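GRMZM2G135359 pseudokinase (Zea mays, PDB 6CPY) belongs to the receptor-like kinases and, as a pseudokinase, probably takes part in signalling at the membrane without efficient phosphotransfer, this chain being its kinase-like domain. Local coordinates at residues V26-P30 / I92-S96; E85-R89 / G108-E112; V218-M223 / S281-R285; L225-L229 / L275-V279. All coordinates share one frame; numbering follows the deposited sequence.

Interaction 1: V26-P30 / I92-S96; sequences VTGVP and ITNLS
V26 touches the helix through its backbone: its carbonyl O lies 3.8 Å from T93 OG1, a hydroxyl already engaged by the carbonyl of R89 one turn back. T27 comes closest to the helix and uses both branches. With chi1 at -172°, OG1 is carried away from the backbone N and over the helix surface, 3.8 Å from T93 CA and 3.6 Å from S96 CB, while CG2 is left to meet the methyl CG2 of I92 at 3.8 Å, the two side chains crossing at nearly a right angle. A threonine suits this half-open place, since its hydroxyl is at home at the partly exposed surface, beside the hydroxyl of S96, and its methyl continues the apolar surface of I92. V29 then turns back to the helix: its CG1 rests on S96 CB at 3.7 Å, S96 being small enough to admit it, and its CG2 approaches I92 CG2 at 4.2 Å. P30 bonds through its backbone to Y109. The segment thus runs along the last turn of helix 82-96 and joins strand 106-112, where T27, V29 and I92 all pack on Y109, before leading into helix 34-40.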
loop_
_atom_site.group_PDB
_atom_site.type_symbol
_atom_site.label_atom_id
_atom_site.label_comp_id
_atom_site.label_asym_id
_atom_site.label_seq_id
_atom_site.Cartn_x
_atom_site.Cartn_y
_atom_site.Cartn_z
ATOM N N VAL A 26 19.075 14.531 -6.306
ATOM C CA VAL A 26 17.967 15.466 -6.485
ATOM C C VAL A 26 16.740 15.118 -5.626
ATOM O O VAL A 26 15.599 15.248 -6.078
ATOM C CB VAL A 26 17.560 15.570 -7.975
ATOM C CG1 VAL A 26 18.697 16.172 -8.789
ATOM C CG2 VAL A 26 17.156 14.209 -8.534
ATOM N N THR A 27 16.976 14.702 -4.382
ATOM C CA THR A 27 15.884 14.359 -3.461
ATOM C C THR A 27 16.345 14.312 -1.995
ATOM O O THR A 27 17.541 14.398 -1.725
ATOM C CB THR A 27 15.228 13.016 -3.854
ATOM O OG1 THR A 27 14.055 12.805 -3.062
ATOM C CG2 THR A 27 16.190 11.855 -3.656
ATOM N N GLY A 28 15.389 14.152 -1.068
ATOM C CA GLY A 28 15.652 14.198 0.388
ATOM C C GLY A 28 15.593 12.897 1.200
ATOM O O GLY A 28 15.300 12.936 2.399
ATOM N N VAL A 29 15.850 11.750 0.562
ATOM C CA VAL A 29 16.082 10.476 1.266
ATOM C C VAL A 29 17.471 9.980 0.842
ATOM O O VAL A 29 17.915 10.298 -0.251
ATOM C CB VAL A 29 15.015 9.392 0.953
ATOM C CG1 VAL A 29 13.609 9.936 1.175
ATOM C CG2 VAL A 29 15.151 8.836 -0.459
ATOM N N PRO A 30 18.144 9.182 1.687
ATOM C CA PRO A 30 19.536 8.893 1.357
ATOM C C PRO A 30 19.768 7.975 0.160
ATOM O O PRO A 30 19.005 7.031 -0.091
ATOM C CB PRO A 30 20.071 8.229 2.629
ATOM C CG PRO A 30 18.876 7.640 3.284
ATOM C CD PRO A 30 17.755 8.593 2.980
ATOM N N ILE A 92 10.752 8.365 -6.616
ATOM C CA ILE A 92 11.500 8.606 -5.388
ATOM C C ILE A 92 11.207 9.996 -4.811
ATOM O O ILE A 92 10.979 10.139 -3.612
ATOM C CB ILE A 92 13.013 8.416 -5.601
ATOM C CG1 ILE A 92 13.319 6.922 -5.773
ATOM C CG2 ILE A 92 13.795 9.031 -4.441
ATOM C CD1 ILE A 92 14.675 6.615 -6.360
ATOM N N THR A 93 11.208 11.010 -5.671
ATOM C CA THR A 93 10.922 12.374 -5.244
ATOM C C THR A 93 9.544 12.466 -4.602
ATOM O O THR A 93 9.410 13.018 -3.519
ATOM C CB THR A 93 11.030 13.357 -6.430
ATOM O OG1 THR A 93 12.381 13.359 -6.899
ATOM C CG2 THR A 93 10.628 14.773 -6.010
ATOM N N ASN A 94 8.543 11.882 -5.248
ATOM C CA ASN A 94 7.178 11.910 -4.725
ATOM C C ASN A 94 6.995 11.131 -3.414
ATOM O O ASN A 94 6.363 11.632 -2.489
ATOM C CB ASN A 94 6.193 11.451 -5.798
ATOM C CG ASN A 94 6.006 12.495 -6.889
ATOM O OD1 ASN A 94 6.035 12.185 -8.079
ATOM N ND2 ASN A 94 5.830 13.750 -6.478
ATOM N N LEU A 95 7.571 9.933 -3.310
ATOM C CA LEU A 95 7.514 9.193 -2.039
ATOM C C LEU A 95 8.360 9.812 -0.931
ATOM O O LEU A 95 8.079 9.600 0.245
ATOM C CB LEU A 95 7.880 7.714 -2.236
ATOM C CG LEU A 95 6.945 6.948 -3.174
ATOM C CD1 LEU A 95 7.317 5.472 -3.228
ATOM C CD2 LEU A 95 5.487 7.118 -2.765
ATOM N N SER A 96 9.377 10.598 -1.279
ATOM C CA SER A 96 10.172 11.279 -0.252
ATOM C C SER A 96 9.326 12.269 0.572
ATOM O O SER A 96 9.689 12.594 1.693
ATOM C CB SER A 96 11.360 12.015 -0.871
ATOM O OG SER A 96 10.915 13.147 -1.593
#

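Interaction 2: E85-R89 / G108-E112; sequences ESQYR and GYCEE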
loop_
_atom_site.group_PDB
_atom_site.type_symbol
_atom_site.label_atom_id
_atom_site.label_comp_id
_atom_site.label_asym_id
_atom_site.label_seq_id
_atom_site.Cartn_x
_atom_site.Cartn_y
_atom_site.Cartn_z
ATOM N N GLU A 85 14.484 5.940 -16.346
ATOM C CA GLU A 85 15.254 6.715 -15.380
ATOM C C GLU A 85 14.433 7.874 -14.844
ATOM O O GLU A 85 14.442 8.156 -13.656
ATOM C CB GLU A 85 16.553 7.247 -16.006
ATOM C CG GLU A 85 17.491 7.941 -15.031
ATOM C CD GLU A 85 17.948 7.062 -13.868
ATOM O OE1 GLU A 85 17.999 5.815 -14.011
ATOM O OE2 GLU A 85 18.266 7.635 -12.806
ATOM N N SER A 86 13.713 8.538 -15.737
ATOM C CA SER A 86 12.883 9.668 -15.353
ATOM C C SER A 86 11.775 9.250 -14.372
ATOM O O SER A 86 11.565 9.916 -13.363
ATOM C CB SER A 86 12.278 10.317 -16.601
ATOM O OG SER A 86 11.561 11.478 -16.241
ATOM N N GLN A 87 11.093 8.148 -14.665
ATOM C CA GLN A 87 10.029 7.640 -13.798
ATOM C C GLN A 87 10.560 7.126 -12.460
ATOM O O GLN A 87 9.887 7.209 -11.438
ATOM C CB GLN A 87 9.246 6.537 -14.508
ATOM C CG GLN A 87 8.393 7.055 -15.658
ATOM C CD GLN A 87 7.260 7.959 -15.181
ATOM O OE1 GLN A 87 7.307 9.176 -15.357
ATOM N NE2 GLN A 87 6.245 7.366 -14.556
ATOM N N TYR A 88 11.771 6.578 -12.487
ATOM C CA TYR A 88 12.454 6.139 -11.276
ATOM C C TYR A 88 12.710 7.312 -10.331
ATOM O O TYR A 88 12.395 7.255 -9.146
ATOM C CB TYR A 88 13.762 5.432 -11.661
ATOM C CG TYR A 88 14.648 5.012 -10.508
ATOM C CD1 TYR A 88 14.452 3.784 -9.861
ATOM C CD2 TYR A 88 15.693 5.811 -10.083
ATOM C CE1 TYR A 88 15.268 3.385 -8.824
ATOM C CE2 TYR A 88 16.512 5.423 -9.034
ATOM C CZ TYR A 88 16.295 4.215 -8.407
ATOM O OH TYR A 88 17.122 3.844 -7.371
ATOM N N ARG A 89 13.290 8.391 -10.849
ATOM C CA ARG A 89 13.573 9.554 -10.007
ATOM C C ARG A 89 12.285 10.224 -9.543
ATOM O O ARG A 89 12.199 10.675 -8.410
ATOM C CB ARG A 89 14.460 10.564 -10.740
ATOM C CG ARG A 89 15.839 10.018 -11.057
ATOM C CD ARG A 89 16.761 11.077 -11.636
ATOM N NE ARG A 89 18.145 10.607 -11.575
ATOM C CZ ARG A 89 19.208 11.356 -11.281
ATOM N NH1 ARG A 89 19.090 12.654 -11.006
ATOM N NH2 ARG A 89 20.409 10.790 -11.249
ATOM N N GLY A 108 15.354 4.885 1.441
ATOM C CA GLY A 108 16.553 5.134 0.653
ATOM C C GLY A 108 16.423 4.624 -0.761
ATOM O O GLY A 108 15.394 4.075 -1.149
ATOM N N TYR A 109 17.469 4.819 -1.556
ATOM C CA TYR A 109 17.463 4.311 -2.917
ATOM C C TYR A 109 18.895 3.982 -3.315
ATOM O O TYR A 109 19.832 4.428 -2.658
ATOM C CB TYR A 109 16.838 5.319 -3.876
ATOM C CG TYR A 109 17.661 6.563 -4.068
ATOM C CD1 TYR A 109 17.511 7.649 -3.225
ATOM C CD2 TYR A 109 18.611 6.638 -5.081
ATOM C CE1 TYR A 109 18.284 8.791 -3.383
ATOM C CE2 TYR A 109 19.385 7.779 -5.247
ATOM C CZ TYR A 109 19.207 8.850 -4.394
ATOM O OH TYR A 109 19.958 9.995 -4.546
ATOM N N CYS A 110 19.054 3.173 -4.351
ATOM C CA CYS A 110 20.393 2.867 -4.855
ATOM C C CYS A 110 20.356 2.722 -6.362
ATOM O O CYS A 110 19.606 1.897 -6.921
ATOM C CB CYS A 110 20.971 1.620 -4.192
ATOM S SG CYS A 110 22.516 1.022 -4.941
ATOM N N GLU A 111 21.141 3.575 -7.007
ATOM C CA GLU A 111 21.420 3.495 -8.414
ATOM C C GLU A 111 22.903 3.194 -8.513
ATOM O O GLU A 111 23.731 3.908 -7.928
ATOM C CB GLU A 111 21.212 4.833 -9.109
ATOM C CG GLU A 111 19.837 5.417 -9.022
ATOM C CD GLU A 111 19.642 6.456 -10.106
ATOM O OE1 GLU A 111 19.076 6.095 -11.144
ATOM O OE2 GLU A 111 20.111 7.600 -9.939
ATOM N N GLU A 112 23.229 2.159 -9.258
ATOM C CA GLU A 112 24.619 1.781 -9.494
ATOM C C GLU A 112 24.645 1.207 -10.879
ATOM O O GLU A 112 23.702 0.519 -11.280
ATOM C CB GLU A 112 25.096 0.763 -8.447
ATOM C CG GLU A 112 26.440 0.101 -8.737
ATOM C CD GLU A 112 27.579 1.083 -8.847
ATOM O OE1 GLU A 112 27.758 1.892 -7.906
ATOM O OE2 GLU A 112 28.301 1.045 -9.876
#
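E85 and E111 reach toward each other from opposite directions, their carboxylates nearly coplanar, the planes 21° apart. E85 OE2 and E111 OE1 are an unusually short 2.4 Å apart, so one acid probably holds a proton, though so short a distance is doubtful. R118 of the adjoining strand forms salt bridges to both acids, and the indole NE1 of W80 donates to E85; the positive charge would probably ease the crowding. R89, one helical turn after E85, lays its guanidinium beside it, so that NE meets the anti lone pair of E85 OE2 in the guanidinium plane at 3.2 Å and a fairly straight 161°. Toward E111 the group is less well aimed, with planes steeply inclined and a weak, bent bond from NH2 to OE2 of 3.5 Å. Were E85 an alanine, R89 NE and W80 NE1 would probably lose this acceptor and R118 would keep E111 as its sole acid of the pair. Beside the charges, Y88 slides past E111 in the opposite sense, its CE2 3.3 Å from E111 CG. Y88 swings its ring away from its own backbone N (chi1 175°) and across to the strand, where OH comes within 3.2 Å of C110 O and sits at the edge of the Y109 ring, while bonding to V119 O of the next strand, 117-123. A long aromatic with a polar tip suits this span, ending at a backbone carbonyl. The helix lies against the edge strand of the five-stranded sheet, as helix C lies against strand 4 in the protein kinase N-lobe.

Interaction 3: V218-M223 / S281-R285; sequences VRKYGM and SCIDR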
loop_
_atom_site.group_PDB
_atom_site.type_symbol
_atom_site.label_atom_id
_atom_site.label_comp_id
_atom_site.label_asym_id
_atom_site.label_seq_id
_atom_site.Cartn_x
_atom_site.Cartn_y
_atom_site.Cartn_z
ATOM N N VAL A 218 -11.381 5.977 -3.509
ATOM C CA VAL A 218 -12.495 5.836 -2.574
ATOM C C VAL A 218 -13.270 4.536 -2.818
ATOM O O VAL A 218 -13.594 3.832 -1.858
ATOM C CB VAL A 218 -13.451 7.039 -2.632
ATOM C CG1 VAL A 218 -14.779 6.724 -1.936
ATOM C CG2 VAL A 218 -12.801 8.267 -2.002
ATOM N N ARG A 219 -13.565 4.229 -4.081
ATOM C CA ARG A 219 -14.261 2.982 -4.439
ATOM C C ARG A 219 -13.434 1.767 -4.038
ATOM O O ARG A 219 -13.956 0.815 -3.461
ATOM C CB ARG A 219 -14.572 2.917 -5.938
ATOM C CG ARG A 219 -15.321 1.654 -6.374
ATOM C CD ARG A 219 -15.322 1.467 -7.887
ATOM N NE ARG A 219 -13.967 1.331 -8.433
ATOM C CZ ARG A 219 -13.249 0.206 -8.458
ATOM N NH1 ARG A 219 -13.724 -0.930 -7.961
ATOM N NH2 ARG A 219 -12.028 0.222 -8.984
ATOM N N LYS A 220 -12.148 1.808 -4.355
ATOM C CA LYS A 220 -11.229 0.750 -3.963
ATOM C C LYS A 220 -11.166 0.565 -2.444
ATOM O O LYS A 220 -11.123 -0.577 -1.975
ATOM C CB LYS A 220 -9.835 1.012 -4.522
ATOM C CG LYS A 220 -9.707 0.709 -6.007
ATOM C CD LYS A 220 -8.331 1.115 -6.506
ATOM C CE LYS A 220 -8.082 0.637 -7.924
ATOM N NZ LYS A 220 -6.713 1.011 -8.362
ATOM N N TYR A 221 -11.158 1.666 -1.690
ATOM C CA TYR A 221 -11.201 1.590 -0.230
ATOM C C TYR A 221 -12.450 0.847 0.238
ATOM O O TYR A 221 -12.377 -0.028 1.095
ATOM C CB TYR A 221 -11.151 2.972 0.445
ATOM C CG TYR A 221 -11.211 2.836 1.951
ATOM C CD1 TYR A 221 -10.085 2.433 2.667
ATOM C CD2 TYR A 221 -12.397 3.033 2.649
ATOM C CE1 TYR A 221 -10.138 2.261 4.036
ATOM C CE2 TYR A 221 -12.462 2.865 4.012
ATOM C CZ TYR A 221 -11.330 2.474 4.704
ATOM O OH TYR A 221 -11.375 2.309 6.062
ATOM N N GLY A 222 -13.596 1.210 -0.329
ATOM C CA GLY A 222 -14.855 0.542 -0.003
ATOM C C GLY A 222 -14.791 -0.956 -0.254
ATOM O O GLY A 222 -15.278 -1.728 0.553
ATOM N N MET A 223 -14.171 -1.360 -1.359
ATOM C CA MET A 223 -14.035 -2.776 -1.699
ATOM C C MET A 223 -13.126 -3.516 -0.713
ATOM O O MET A 223 -13.388 -4.678 -0.363
ATOM C CB MET A 223 -13.509 -2.932 -3.131
ATOM C CG MET A 223 -14.508 -2.473 -4.185
ATOM S SD MET A 223 -15.981 -3.507 -4.223
ATOM C CE MET A 223 -15.392 -4.930 -5.135
ATOM N N SER A 281 -21.533 3.680 0.459
ATOM C CA SER A 281 -21.280 5.033 -0.053
ATOM C C SER A 281 -20.078 5.047 -0.992
ATOM O O SER A 281 -20.136 5.620 -2.088
ATOM C CB SER A 281 -21.028 6.010 1.094
ATOM O OG SER A 281 -22.141 6.062 1.959
ATOM N N CYS A 282 -18.995 4.399 -0.560
ATOM C CA CYS A 282 -17.754 4.354 -1.337
ATOM C C CYS A 282 -17.889 3.624 -2.672
ATOM O O CYS A 282 -17.246 4.022 -3.643
ATOM C CB CYS A 282 -16.633 3.684 -0.525
ATOM S SG CYS A 282 -16.111 4.592 0.937
ATOM N N ILE A 283 -18.685 2.557 -2.737
ATOM C CA ILE A 283 -18.688 1.724 -3.939
ATOM C C ILE A 283 -19.820 2.064 -4.920
ATOM O O ILE A 283 -20.052 1.318 -5.868
ATOM C CB ILE A 283 -18.681 0.211 -3.628
ATOM C CG1 ILE A 283 -19.982 -0.246 -2.956
ATOM C CG2 ILE A 283 -17.463 -0.151 -2.785
ATOM C CD1 ILE A 283 -20.094 -1.751 -2.895
ATOM N N ASP A 284 -20.501 3.183 -4.688
ATOM C CA ASP A 284 -21.574 3.634 -5.586
ATOM C C ASP A 284 -21.047 3.739 -7.010
ATOM O O ASP A 284 -19.966 4.280 -7.236
ATOM C CB ASP A 284 -22.146 4.980 -5.138
ATOM C CG ASP A 284 -23.517 5.263 -5.754
ATOM O OD1 ASP A 284 -23.585 5.589 -6.963
ATOM O OD2 ASP A 284 -24.521 5.148 -5.021
ATOM N N ARG A 285 -21.812 3.206 -7.964
ATOM C CA ARG A 285 -21.385 3.159 -9.360
ATOM C C ARG A 285 -21.206 4.536 -9.995
ATOM O O ARG A 285 -20.481 4.674 -10.982
ATOM C CB ARG A 285 -22.361 2.322 -10.180
ATOM C CG ARG A 285 -22.249 0.838 -9.893
ATOM C CD ARG A 285 -23.324 0.069 -10.633
ATOM N NE ARG A 285 -23.273 -1.364 -10.342
ATOM C CZ ARG A 285 -22.534 -2.257 -11.000
ATOM N NH1 ARG A 285 -21.753 -1.895 -12.014
ATOM N NH2 ARG A 285 -22.578 -3.531 -10.639
#
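The Y221 ring meets C282 at its edge: the sulfur SG lies near the ring plane, 4.4 Å from Y221 CD2, and no atom of the 281-285 segment stacks on a face. Residues of two other helices pack on Y221, I154, A155 and L158 from one, M293, V296 and M300 from the other, while its hydroxyl bonds to S151 O. The guanidinium of R219 bends away from the contact to a salt bridge with D216; its CB and CG stay behind, beside C282 O. Close approach depends on G222. A side chain there would run into C282 CB and I283 CG2, but bare hydrogens let C282 CB come within 3.6 Å of G222 CA. C282, small and apolar, fills the notch: with chi1 at -66° its sulfur swings to V218 CG1, 3.8 Å away. I283, just past the helix end, lays its CG2 methyl along the backbone, 3.7 Å from R219 O and 3.9 Å from M223 SD, the flexible methionine crossing it at about a right angle. The backbones touch too, in a CA-H...O contact of 3.3 Å from R219 CA to C282 O. In this helix-helix packing of the protein kinase C-lobe, the end of helix 269-282, its following turn held by a bond from R290 NE to D284 O, settles on the middle of helix 214-230, while helices 144-164 and 293-304 close round Y221.

Interaction 4: L225-L229 / L275-V279; sequences LLEIL and LCEVV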
loop_
_atom_site.group_PDB
_atom_site.type_symbol
_atom_site.label_atom_id
_atom_site.label_comp_id
_atom_site.label_asym_id
_atom_site.label_seq_id
_atom_site.Cartn_x
_atom_site.Cartn_y
_atom_site.Cartn_z
ATOM N N LEU A 225 -12.500 -2.509 2.442
ATOM C CA LEU A 225 -13.254 -2.553 3.692
ATOM C C LEU A 225 -14.267 -3.714 3.663
ATOM O O LEU A 225 -14.382 -4.480 4.630
ATOM C CB LEU A 225 -13.937 -1.213 3.969
ATOM C CG LEU A 225 -14.829 -1.157 5.215
ATOM C CD1 LEU A 225 -14.061 -1.562 6.453
ATOM C CD2 LEU A 225 -15.427 0.233 5.391
ATOM N N LEU A 226 -14.984 -3.854 2.549
ATOM C CA LEU A 226 -15.916 -4.981 2.378
ATOM C C LEU A 226 -15.213 -6.333 2.495
ATOM O O LEU A 226 -15.739 -7.274 3.089
ATOM C CB LEU A 226 -16.630 -4.890 1.021
ATOM C CG LEU A 226 -17.750 -5.920 0.789
ATOM C CD1 LEU A 226 -18.828 -5.747 1.850
ATOM C CD2 LEU A 226 -18.328 -5.790 -0.609
ATOM N N GLU A 227 -14.014 -6.417 1.924
ATOM C CA GLU A 227 -13.199 -7.626 1.991
ATOM C C GLU A 227 -12.754 -7.930 3.413
ATOM O O GLU A 227 -12.791 -9.072 3.850
ATOM C CB GLU A 227 -11.995 -7.479 1.057
ATOM C CG GLU A 227 -11.105 -8.705 0.964
ATOM C CD GLU A 227 -9.839 -8.431 0.176
ATOM O OE1 GLU A 227 -9.778 -7.390 -0.514
ATOM O OE2 GLU A 227 -8.912 -9.264 0.244
ATOM N N ILE A 228 -12.375 -6.890 4.145
ATOM C CA ILE A 228 -11.966 -7.045 5.539
ATOM C C ILE A 228 -13.158 -7.536 6.376
ATOM O O ILE A 228 -13.012 -8.401 7.238
ATOM C CB ILE A 228 -11.416 -5.711 6.097
ATOM C CG1 ILE A 228 -10.054 -5.379 5.466
ATOM C CG2 ILE A 228 -11.323 -5.760 7.602
ATOM C CD1 ILE A 228 -9.605 -3.940 5.624
ATOM N N LEU A 229 -14.339 -6.994 6.099
ATOM C CA LEU A 229 -15.538 -7.364 6.852
ATOM C C LEU A 229 -16.095 -8.757 6.545
ATOM O O LEU A 229 -16.610 -9.423 7.442
ATOM C CB LEU A 229 -16.626 -6.327 6.621
ATOM C CG LEU A 229 -16.381 -4.956 7.243
ATOM C CD1 LEU A 229 -17.407 -3.982 6.683
ATOM C CD2 LEU A 229 -16.454 -4.982 8.762
ATOM N N LEU A 275 -20.291 0.312 9.474
ATOM C CA LEU A 275 -19.161 0.138 8.540
ATOM C C LEU A 275 -19.641 -0.291 7.156
ATOM O O LEU A 275 -19.082 0.142 6.137
ATOM C CB LEU A 275 -18.148 -0.866 9.084
ATOM C CG LEU A 275 -17.398 -0.337 10.314
ATOM C CD1 LEU A 275 -16.646 -1.470 10.997
ATOM C CD2 LEU A 275 -16.442 0.789 9.937
ATOM N N CYS A 276 -20.682 -1.125 7.110
ATOM C CA CYS A 276 -21.271 -1.520 5.822
ATOM C C CYS A 276 -21.937 -0.340 5.084
ATOM O O CYS A 276 -21.967 -0.323 3.858
ATOM C CB CYS A 276 -22.248 -2.679 5.993
ATOM S SG CYS A 276 -21.446 -4.235 6.438
ATOM N N GLU A 277 -22.447 0.645 5.821
ATOM C CA GLU A 277 -22.948 1.882 5.197
ATOM C C GLU A 277 -21.812 2.676 4.544
ATOM O O GLU A 277 -21.963 3.187 3.432
ATOM C CB GLU A 277 -23.708 2.744 6.207
ATOM C CG GLU A 277 -25.012 2.105 6.670
ATOM C CD GLU A 277 -25.643 2.780 7.881
ATOM O OE1 GLU A 277 -24.951 3.548 8.587
ATOM O OE2 GLU A 277 -26.845 2.530 8.138
ATOM N N VAL A 278 -20.668 2.751 5.220
ATOM C CA VAL A 278 -19.466 3.359 4.624
ATOM C C VAL A 278 -19.119 2.659 3.325
ATOM O O VAL A 278 -18.901 3.323 2.315
ATOM C CB VAL A 278 -18.242 3.323 5.569
ATOM C CG1 VAL A 278 -16.983 3.824 4.854
ATOM C CG2 VAL A 278 -18.518 4.138 6.815
ATOM N N VAL A 279 -19.073 1.323 3.340
ATOM C CA VAL A 279 -18.818 0.560 2.122
ATOM C C VAL A 279 -19.781 1.005 1.023
ATOM O O VAL A 279 -19.353 1.332 -0.085
ATOM C CB VAL A 279 -18.957 -0.963 2.329
ATOM C CG1 VAL A 279 -18.921 -1.696 0.999
ATOM C CG2 VAL A 279 -17.861 -1.493 3.255
#
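Segments 225-229 and 275-279, of helices 214-230 and 269-282, run roughly antiparallel, their local axes 9.9 Å apart at closest approach and 145° between directions, with L226 and V279 nearest in the backbone. V279 is the centre of the contact, its two methyls splitting between neighbouring leucines. With chi1 at 170°, V279 CG2 is turned to L225, 3.6 Å from its branch-point CG, and CG1 to L226, 3.9 Å from its CB, the side chains of V279 and L226 being set nearly square to each other. A beta-branched residue suits such a place, offering two methyls close to the backbone with few ways to turn. L225 reaches further along the opposing helix, its CD2 touching V278 CG1 at 4.0 Å and lying over the carbonyl O of L275. One turn on, L229 leads with CD1, which rests on L275 CB at 4.0 Å and on C276 SG at 4.1 Å; the slim thiol lets the leucine settle here. Trimming V279 to an alanine would probably open a gap beside L225 and L226 and leave the L225 side chain freer to turn. Other helices finish the enclosure: V246 meets L226, F250 meets V279, and M300 and I303 pack on L275. Every residue that touches is buried, and what meets is almost wholly hydrocarbon, apart from the thiol of C276 and the backbone O of L275. Cohesion therefore comes from the fit of methyls and from exclusion of water rather than from directional bonds, as befits the helical core of a kinase C-lobe.

Overall arrangement
The four contacts form two pairs on opposite sides of the chain's centre. Interactions 1 and 2, with centres 9 Å apart, share helix 82-96 and meet through Y109, whose backbone N probably bonds to P30 O; their segments alternate along the chain, so the N-terminal segment, helix and edge strand are tied together in the N-lobe. Interactions 3 and 4, also 9 Å apart, both join helix 214-230 to helix 269-282 in the C-lobe, with 4 nested inside the loop closed by 3. Between the pairs the centres lie 31 to 37 Å apart without touching. This is consistent with the bilobal protein kinase fold, the first pair belonging to the N-lobe and the second to the helical C-lobe.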